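Local coordinates for DUF2019 domain-containing protein (Rhodopseudomonas palustris, PDB 2I9C), which is of unknown function, but belongs to the DUF2019 family of the TPR clan and folds as a compact all-helical single chain, at residues Leu17-Gln25 with Arg36-Ile47; Met71-Lys79 with Ile96-Asp107. All coordinates share one frame; numbering follows the deposited sequence.

Contact 1. Residues Leu17-Gln25 with Arg36-Ile47; sequences LFAKVTVEQ and RFNRLFGVMAEI
The ring of Phe-18 has Ile-47 CG2 at its edge, while Met-44 CG comes in obliquely and reaches CE1 at 3.4 Å. Phe-37 turns an edge to the carbonyl O of Gln-25, and Phe-41 has Gln-25 OE1 at its edge and Met-44 CE, from its own helix, over the rim of one face. The guanidinium of Arg-36 is likewise met edge-on, by Glu-24 OE1. These groups line an antiparallel helix pair, two successive helices folded back on each other at 158° with 9.0 Å between the segment axes, in a family of the TPR clan. Knobs-into-holes packing holds the pair together. Val-21 sits among Leu-40, Val-43, Met-44 and Ile-47, its CG1 meeting Val-43 CG1 at 4.0 Å, and Met-44 in turn enters a hole formed by Phe-18, Val-21, Thr-22 and Gln-25. Met-44 is a selenomethionine whose CG is anti to the backbone N (chi1 -174°); this sets CG against the Phe-18 ring, and SE stands 4.8 Å from the ring centroid in an oblique Met-aromatic contact. At one border Glu-24 OE1 forms a salt bridge to Arg-36 NH2 at 3.6 Å, the carboxylate and guanidinium nearly coplanar, and a water donates to the same oxygen. Gln-25 is a polar knob, buried among Phe-37, Leu-40, Phe-41 and Met-44. Its OE1 is taken by Gln-72 of helix 71-79, whereas NE2 gives a weak hydrogen bond to Leu-40 O, 3.3 Å away and bent to 145° at the hydrogen.

Contact 2. Residues Met71-Lys79 with Ile96-Asp107; sequences MQVRLQAAK and IVSSKWFPQAGD. With ACT (acetate ion), chain B.
Met-71, a selenomethionine, packs with Ile-96 and Gln-104 in the tight part of this contact: its SE lies 4.0 Å from Ile-96 CG1, and its CG packs against Gln-104 CB. Next to it, Ile-96 CD1 presses on the backbone of Leu-75, 3.5 Å from its CA. Gln-104 also supplies the buried polar link: its NE2 donates to Gln-72 OE1 over 2.8 Å, almost straight at 171°, with the two amide planes nearly perpendicular. From the exposed side Trp-101 covers Met-71, whose chain lies across one face of the indole: CB stands 3.7 Å from the centroid of the five-membered ring in a CH-pi contact, and CE approaches CE3 of Trp-101 at 3.5 Å. Bends at chi2 and chi3 (62° and 78°) curl the chain back over the ring, with SE above the face at a greater distance in a Met-aromatic contact. Helix 71-79 rests against the corner where helix 86-99 gives way to helix 104-117; the turn includes Lys-100 with positive phi and a cis peptide before Pro-103, and Trp-101 lies in it. Toward solvent the contacts thin to charged pairs. Lys-79 NZ forms a salt bridge with Asp-107, bonding the syn lone pair of OD1 at 3.0 Å and OD2 only weakly, while Leu-75 CD2 lies 3.7 Å from Asp-107 CG. Replacing Asp-107 by an alanine would probably leave Lys-79 NZ without its charged mate and uncover part of the Leu-75 methyl. At another border Arg-74, held chiefly through NE by the carbonyl of Tyr-68, donates from NH1 to atom O of the acetate, 3.0 Å away; the acetate methyl lies against Ile-96 CA.

Overall arrangement
The two contacts follow one another along the chain, contact 1 closing before contact 2 opens, and their centres lie 16 Å apart. They nevertheless meet through a relay of amides: Gln-25 OE1, from contact 1, lies 3.2 Å from Gln-72 NE2 in a probable hydrogen bond, and Gln-72 in turn uses its oxygen within contact 2. Val-23 also packs on Val-73, and helix 71-79, a member of contact 2, thus also leans on the helix pair of contact 1. No active site is known for this protein. The acetate beside contact 2, also bonded to Gln-92 NE2, probably came from the crystallisation liquor and gives no evidence of a natural ligand.

Contact 1. Residues Leu17-Gln25 with Arg36-Ile47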
# COMPACT_ATOMS: atom_id res chain seq x y z
N LEU A 17 -7.06 -9.08 -3.86
CA LEU A 17 -7.28 -8.10 -4.94
C LEU A 17 -6.34 -6.89 -4.78
O LEU A 17 -5.83 -6.36 -5.76
CB LEU A 17 -8.75 -7.65 -4.99
CG LEU A 17 -9.11 -6.69 -6.13
CD1 LEU A 17 -8.99 -7.43 -7.53
CD2 LEU A 17 -10.57 -6.15 -5.89
N PHE A 18 -6.11 -6.46 -3.55
CA PHE A 18 -5.13 -5.41 -3.28
C PHE A 18 -3.78 -5.79 -3.94
O PHE A 18 -3.15 -4.96 -4.61
CB PHE A 18 -4.96 -5.22 -1.76
CG PHE A 18 -4.00 -4.08 -1.37
CD1 PHE A 18 -4.49 -2.84 -0.96
CD2 PHE A 18 -2.63 -4.28 -1.42
CE1 PHE A 18 -3.61 -1.81 -0.58
CE2 PHE A 18 -1.73 -3.28 -1.06
CZ PHE A 18 -2.23 -2.04 -0.63
N ALA A 19 -3.30 -7.01 -3.72
CA ALA A 19 -2.01 -7.38 -4.31
C ALA A 19 -2.05 -7.41 -5.86
O ALA A 19 -1.10 -6.97 -6.52
CB ALA A 19 -1.52 -8.77 -3.76
N LYS A 20 -3.14 -7.94 -6.42
CA LYS A 20 -3.28 -8.01 -7.89
C LYS A 20 -3.27 -6.62 -8.50
O LYS A 20 -2.59 -6.40 -9.49
CB LYS A 20 -4.54 -8.80 -8.31
CG LYS A 20 -4.67 -9.07 -9.84
CD LYS A 20 -6.02 -9.66 -10.23
CE LYS A 20 -5.86 -10.58 -11.45
NZ LYS A 20 -6.74 -10.18 -12.57
N VAL A 21 -4.03 -5.68 -7.93
CA VAL A 21 -4.08 -4.33 -8.53
C VAL A 21 -2.77 -3.53 -8.36
O VAL A 21 -2.43 -2.70 -9.19
CB VAL A 21 -5.36 -3.48 -8.12
CG1 VAL A 21 -6.59 -4.27 -8.23
CG2 VAL A 21 -5.24 -2.96 -6.73
N THR A 22 -2.05 -3.77 -7.28
CA THR A 22 -0.80 -3.10 -7.04
C THR A 22 0.37 -3.70 -7.86
O THR A 22 1.29 -2.97 -8.30
CB THR A 22 -0.61 -3.07 -5.54
OG1 THR A 22 -1.84 -2.58 -4.98
CG2 THR A 22 0.52 -2.17 -5.14
N VAL A 23 0.34 -5.01 -8.11
CA VAL A 23 1.24 -5.61 -9.15
C VAL A 23 0.97 -4.92 -10.50
O VAL A 23 1.89 -4.51 -11.21
CB VAL A 23 0.99 -7.13 -9.26
CG1 VAL A 23 1.51 -7.70 -10.58
CG2 VAL A 23 1.66 -7.86 -8.06
N GLU A 24 -0.30 -4.80 -10.87
CA GLU A 24 -0.64 -4.14 -12.10
C GLU A 24 -0.27 -2.65 -12.11
O GLU A 24 0.09 -2.13 -13.16
CB GLU A 24 -2.10 -4.36 -12.46
CG GLU A 24 -2.37 -5.84 -12.83
CD GLU A 24 -3.85 -6.10 -13.17
OE1 GLU A 24 -4.53 -5.17 -13.67
OE2 GLU A 24 -4.32 -7.25 -12.92
N GLN A 25 -0.31 -1.97 -10.95
CA GLN A 25 0.29 -0.62 -10.82
C GLN A 25 1.75 -0.60 -11.24
O GLN A 25 2.17 0.21 -12.08
CB GLN A 25 0.17 -0.05 -9.40
CG GLN A 25 -1.26 0.43 -9.01
CD GLN A 25 -1.32 0.74 -7.54
OE1 GLN A 25 -0.30 1.07 -6.95
NE2 GLN A 25 -2.47 0.60 -6.92
N ARG A 36 -4.02 3.90 -16.76
CA ARG A 36 -4.25 2.62 -16.10
C ARG A 36 -3.69 2.62 -14.66
O ARG A 36 -4.35 2.13 -13.74
CB ARG A 36 -3.64 1.47 -16.95
CG ARG A 36 -3.78 0.05 -16.38
CD ARG A 36 -5.21 -0.39 -16.56
NE ARG A 36 -5.50 -1.76 -16.11
CZ ARG A 36 -6.66 -2.38 -16.33
NH1 ARG A 36 -7.64 -1.74 -16.98
NH2 ARG A 36 -6.86 -3.62 -15.90
N PHE A 37 -2.48 3.16 -14.48
CA PHE A 37 -1.91 3.31 -13.14
C PHE A 37 -2.84 4.07 -12.19
O PHE A 37 -3.07 3.64 -11.07
CB PHE A 37 -0.55 4.05 -13.16
CG PHE A 37 -0.03 4.32 -11.78
CD1 PHE A 37 0.58 3.31 -11.05
CD2 PHE A 37 -0.27 5.55 -11.16
CE1 PHE A 37 1.03 3.52 -9.73
CE2 PHE A 37 0.16 5.77 -9.85
CZ PHE A 37 0.81 4.77 -9.13
N ASN A 38 -3.37 5.21 -12.66
CA ASN A 38 -4.25 6.06 -11.87
C ASN A 38 -5.55 5.34 -11.48
O ASN A 38 -6.00 5.43 -10.34
CB ASN A 38 -4.57 7.37 -12.66
CG ASN A 38 -3.36 8.27 -12.79
OD1 ASN A 38 -2.44 8.24 -11.94
ND2 ASN A 38 -3.35 9.08 -13.85
N ARG A 39 -6.13 4.60 -12.41
CA ARG A 39 -7.35 3.86 -12.09
C ARG A 39 -7.08 2.72 -11.11
O ARG A 39 -7.84 2.53 -10.18
CB ARG A 39 -8.09 3.38 -13.33
CG ARG A 39 -8.55 4.51 -14.24
CD ARG A 39 -9.63 4.05 -15.21
NE ARG A 39 -10.25 5.18 -15.84
CZ ARG A 39 -11.28 5.85 -15.33
NH1 ARG A 39 -11.79 5.49 -14.16
NH2 ARG A 39 -11.75 6.89 -15.95
N LEU A 40 -6.01 1.97 -11.33
CA LEU A 40 -5.56 0.95 -10.37
C LEU A 40 -5.26 1.52 -8.98
O LEU A 40 -5.57 0.88 -7.96
CB LEU A 40 -4.34 0.23 -10.93
CG LEU A 40 -4.63 -0.63 -12.16
CD1 LEU A 40 -3.30 -0.97 -12.76
CD2 LEU A 40 -5.42 -1.89 -11.83
N PHE A 41 -4.69 2.72 -8.93
CA PHE A 41 -4.50 3.39 -7.64
C PHE A 41 -5.82 3.66 -6.92
O PHE A 41 -5.92 3.38 -5.73
CB PHE A 41 -3.69 4.70 -7.77
CG PHE A 41 -3.30 5.31 -6.44
CD1 PHE A 41 -2.12 4.89 -5.81
CD2 PHE A 41 -4.11 6.25 -5.81
CE1 PHE A 41 -1.75 5.44 -4.57
CE2 PHE A 41 -3.75 6.80 -4.57
CZ PHE A 41 -2.55 6.39 -3.95
N GLY A 42 -6.81 4.22 -7.64
CA GLY A 42 -8.16 4.44 -7.08
C GLY A 42 -8.79 3.15 -6.55
O GLY A 42 -9.37 3.13 -5.46
N VAL A 43 -8.70 2.08 -7.33
CA VAL A 43 -9.21 0.78 -6.87
C VAL A 43 -8.55 0.35 -5.56
O VAL A 43 -9.23 -0.10 -4.61
CB VAL A 43 -9.06 -0.33 -7.95
CG1 VAL A 43 -9.52 -1.65 -7.40
CG2 VAL A 43 -9.91 0.01 -9.15
N MSE A 44 -7.21 0.46 -5.53
CA MSE A 44 -6.45 0.09 -4.36
C MSE A 44 -6.92 0.85 -3.12
O MSE A 44 -7.08 0.26 -2.05
CB MSE A 44 -4.95 0.39 -4.61
CG MSE A 44 -4.03 -0.11 -3.47
SE MSE A 44 -2.47 1.11 -3.34
CE MSE A 44 -3.33 2.71 -2.89
N ALA A 45 -7.09 2.17 -3.27
CA ALA A 45 -7.57 3.05 -2.21
C ALA A 45 -8.95 2.67 -1.71
O ALA A 45 -9.20 2.69 -0.49
CB ALA A 45 -7.58 4.56 -2.68
N GLU A 46 -9.85 2.34 -2.63
CA GLU A 46 -11.16 1.81 -2.25
C GLU A 46 -11.07 0.53 -1.44
O GLU A 46 -11.79 0.36 -0.46
CB GLU A 46 -12.02 1.55 -3.47
CG GLU A 46 -12.30 2.83 -4.18
CD GLU A 46 -13.28 2.65 -5.28
OE1 GLU A 46 -14.39 2.17 -4.96
OE2 GLU A 46 -12.95 2.99 -6.44
N ILE A 47 -10.15 -0.35 -1.83
CA ILE A 47 -9.92 -1.58 -1.05
C ILE A 47 -9.46 -1.27 0.38
O ILE A 47 -10.00 -1.85 1.33
CB ILE A 47 -8.93 -2.55 -1.75
CG1 ILE A 47 -9.52 -3.07 -3.08
CG2 ILE A 47 -8.62 -3.76 -0.85
CD1 ILE A 47 -8.45 -3.59 -4.07
O HOH W 1 -3.76 -3.58 -15.74

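Contact 2. Residues Met71-Lys79 with Ile96-Asp107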
# COMPACT_ATOMS: atom_id res chain seq x y z
N MSE A 71 7.73 -4.91 -5.45
CA MSE A 71 8.14 -3.80 -4.57
C MSE A 71 7.02 -2.78 -4.44
O MSE A 71 6.87 -2.12 -3.38
CB MSE A 71 9.40 -3.10 -5.10
CG MSE A 71 10.11 -2.21 -4.05
SE MSE A 71 10.71 -3.36 -2.48
CE MSE A 71 12.35 -4.20 -3.21
N GLN A 72 6.24 -2.62 -5.49
CA GLN A 72 5.07 -1.75 -5.40
C GLN A 72 4.05 -2.26 -4.36
O GLN A 72 3.45 -1.47 -3.63
CB GLN A 72 4.42 -1.55 -6.78
CG GLN A 72 3.24 -0.48 -6.81
CD GLN A 72 3.74 0.96 -6.66
OE1 GLN A 72 4.94 1.21 -6.62
NE2 GLN A 72 2.79 1.92 -6.63
N VAL A 73 3.83 -3.59 -4.34
CA VAL A 73 2.92 -4.19 -3.37
C VAL A 73 3.45 -3.90 -1.96
O VAL A 73 2.71 -3.45 -1.10
CB VAL A 73 2.73 -5.73 -3.62
CG1 VAL A 73 1.79 -6.37 -2.60
CG2 VAL A 73 2.10 -5.93 -5.02
N ARG A 74 4.73 -4.18 -1.74
CA ARG A 74 5.32 -3.99 -0.42
C ARG A 74 5.21 -2.54 0.03
O ARG A 74 4.90 -2.29 1.20
CB ARG A 74 6.80 -4.42 -0.44
CG ARG A 74 6.98 -5.93 -0.66
CD ARG A 74 8.46 -6.34 -0.40
NE ARG A 74 8.62 -7.80 -0.57
CZ ARG A 74 9.65 -8.51 -0.14
NH1 ARG A 74 10.64 -7.95 0.52
NH2 ARG A 74 9.69 -9.83 -0.37
N LEU A 75 5.54 -1.60 -0.87
CA LEU A 75 5.48 -0.15 -0.60
C LEU A 75 4.08 0.29 -0.19
O LEU A 75 3.87 0.95 0.83
CB LEU A 75 5.93 0.68 -1.83
CG LEU A 75 5.71 2.20 -1.72
CD1 LEU A 75 6.61 2.82 -0.70
CD2 LEU A 75 6.01 2.80 -3.10
N GLN A 76 3.11 -0.07 -1.01
CA GLN A 76 1.75 0.36 -0.77
C GLN A 76 1.18 -0.26 0.50
O GLN A 76 0.46 0.39 1.22
CB GLN A 76 0.85 0.08 -1.98
CG GLN A 76 1.14 1.04 -3.16
CD GLN A 76 1.21 2.48 -2.72
OE1 GLN A 76 0.26 3.00 -2.16
NE2 GLN A 76 2.33 3.14 -2.98
N ALA A 77 1.51 -1.52 0.75
CA ALA A 77 1.07 -2.21 1.96
C ALA A 77 1.66 -1.55 3.23
O ALA A 77 0.94 -1.36 4.22
CB ALA A 77 1.44 -3.74 1.92
N ALA A 78 2.92 -1.15 3.17
CA ALA A 78 3.55 -0.47 4.28
C ALA A 78 2.98 0.93 4.46
O ALA A 78 2.67 1.35 5.58
CB ALA A 78 5.08 -0.43 4.10
N LYS A 79 2.80 1.65 3.35
CA LYS A 79 2.16 2.99 3.47
C LYS A 79 0.77 2.93 4.09
O LYS A 79 0.42 3.76 4.91
CB LYS A 79 2.11 3.72 2.13
CG LYS A 79 3.46 4.26 1.71
CD LYS A 79 3.52 4.69 0.28
CE LYS A 79 2.83 6.00 0.01
NZ LYS A 79 2.80 6.20 -1.51
N ILE A 96 12.70 -0.96 2.30
CA ILE A 96 12.55 -0.45 0.93
C ILE A 96 13.58 0.65 0.60
O ILE A 96 14.30 0.55 -0.39
CB ILE A 96 11.07 -0.03 0.61
CG1 ILE A 96 10.14 -1.23 0.84
CG2 ILE A 96 10.94 0.56 -0.86
CD1 ILE A 96 8.62 -0.85 0.70
N VAL A 97 13.67 1.70 1.44
CA VAL A 97 14.81 2.65 1.29
C VAL A 97 16.17 1.93 1.20
O VAL A 97 16.94 2.24 0.30
CB VAL A 97 14.84 3.68 2.45
CG1 VAL A 97 16.06 4.55 2.35
CG2 VAL A 97 13.60 4.54 2.42
N SER A 98 16.50 1.03 2.13
CA SER A 98 17.81 0.33 2.13
C SER A 98 18.06 -0.44 0.85
O SER A 98 19.23 -0.62 0.43
CB SER A 98 17.91 -0.65 3.27
OG SER A 98 17.95 0.06 4.47
N SER A 99 16.99 -0.89 0.22
CA SER A 99 17.13 -1.73 -1.00
C SER A 99 17.59 -0.91 -2.22
O SER A 99 18.06 -1.50 -3.19
CB SER A 99 15.82 -2.49 -1.34
OG SER A 99 14.85 -1.61 -1.88
N LYS A 100 17.39 0.43 -2.18
CA LYS A 100 17.79 1.33 -3.26
C LYS A 100 17.09 0.96 -4.57
O LYS A 100 17.61 1.19 -5.66
CB LYS A 100 19.33 1.34 -3.42
CG LYS A 100 20.09 1.70 -2.14
CD LYS A 100 21.61 1.56 -2.25
CE LYS A 100 22.10 0.06 -2.31
NZ LYS A 100 23.65 -0.16 -2.41
N TRP A 101 15.89 0.37 -4.44
CA TRP A 101 15.09 -0.05 -5.57
C TRP A 101 14.20 1.10 -5.99
O TRP A 101 13.20 1.37 -5.35
CB TRP A 101 14.22 -1.21 -5.14
CG TRP A 101 13.32 -1.85 -6.16
CD1 TRP A 101 12.25 -1.30 -6.84
CD2 TRP A 101 13.38 -3.22 -6.54
NE1 TRP A 101 11.66 -2.27 -7.63
CE2 TRP A 101 12.31 -3.46 -7.43
CE3 TRP A 101 14.21 -4.29 -6.14
CZ2 TRP A 101 12.09 -4.71 -8.00
CZ3 TRP A 101 13.97 -5.56 -6.71
CH2 TRP A 101 12.90 -5.75 -7.60
N PHE A 102 14.52 1.72 -7.11
CA PHE A 102 13.81 2.92 -7.51
C PHE A 102 12.73 2.61 -8.58
O PHE A 102 12.89 1.71 -9.41
CB PHE A 102 14.81 4.03 -7.91
CG PHE A 102 15.55 4.62 -6.70
CD1 PHE A 102 16.91 4.41 -6.52
CD2 PHE A 102 14.84 5.33 -5.70
CE1 PHE A 102 17.58 4.91 -5.42
CE2 PHE A 102 15.52 5.83 -4.58
CZ PHE A 102 16.88 5.62 -4.44
N PRO A 103 11.63 3.37 -8.56
CA PRO A 103 11.37 4.59 -7.75
C PRO A 103 10.72 4.35 -6.36
O PRO A 103 10.56 5.31 -5.60
CB PRO A 103 10.40 5.36 -8.67
CG PRO A 103 9.52 4.27 -9.19
CD PRO A 103 10.49 3.09 -9.46
N GLN A 104 10.34 3.10 -6.04
CA GLN A 104 9.70 2.80 -4.74
C GLN A 104 10.53 3.30 -3.55
O GLN A 104 9.95 3.82 -2.58
CB GLN A 104 9.43 1.29 -4.56
CG GLN A 104 8.20 0.81 -5.41
CD GLN A 104 8.51 0.70 -6.90
OE1 GLN A 104 9.68 0.61 -7.32
NE2 GLN A 104 7.47 0.72 -7.72
N ALA A 105 11.85 3.13 -3.61
CA ALA A 105 12.74 3.58 -2.51
C ALA A 105 12.68 5.10 -2.28
O ALA A 105 12.87 5.56 -1.15
CB ALA A 105 14.16 3.16 -2.78
N GLY A 106 12.38 5.88 -3.32
CA GLY A 106 12.34 7.36 -3.19
C GLY A 106 11.01 7.74 -2.58
O GLY A 106 10.93 8.64 -1.74
N ASP A 107 9.95 7.02 -2.97
CA ASP A 107 8.61 7.21 -2.43
C ASP A 107 8.67 6.87 -0.92
O ASP A 107 8.17 7.62 -0.10
CB ASP A 107 7.62 6.30 -3.21
CG ASP A 107 6.16 6.51 -2.86
OD1 ASP A 107 5.77 6.69 -1.69
OD2 ASP A 107 5.33 6.39 -3.79
C ACT B . 12.54 -5.05 0.91
O ACT B . 11.26 -5.05 1.06
OXT ACT B . 13.41 -6.03 1.23
CH3 ACT B . 12.95 -3.78 0.38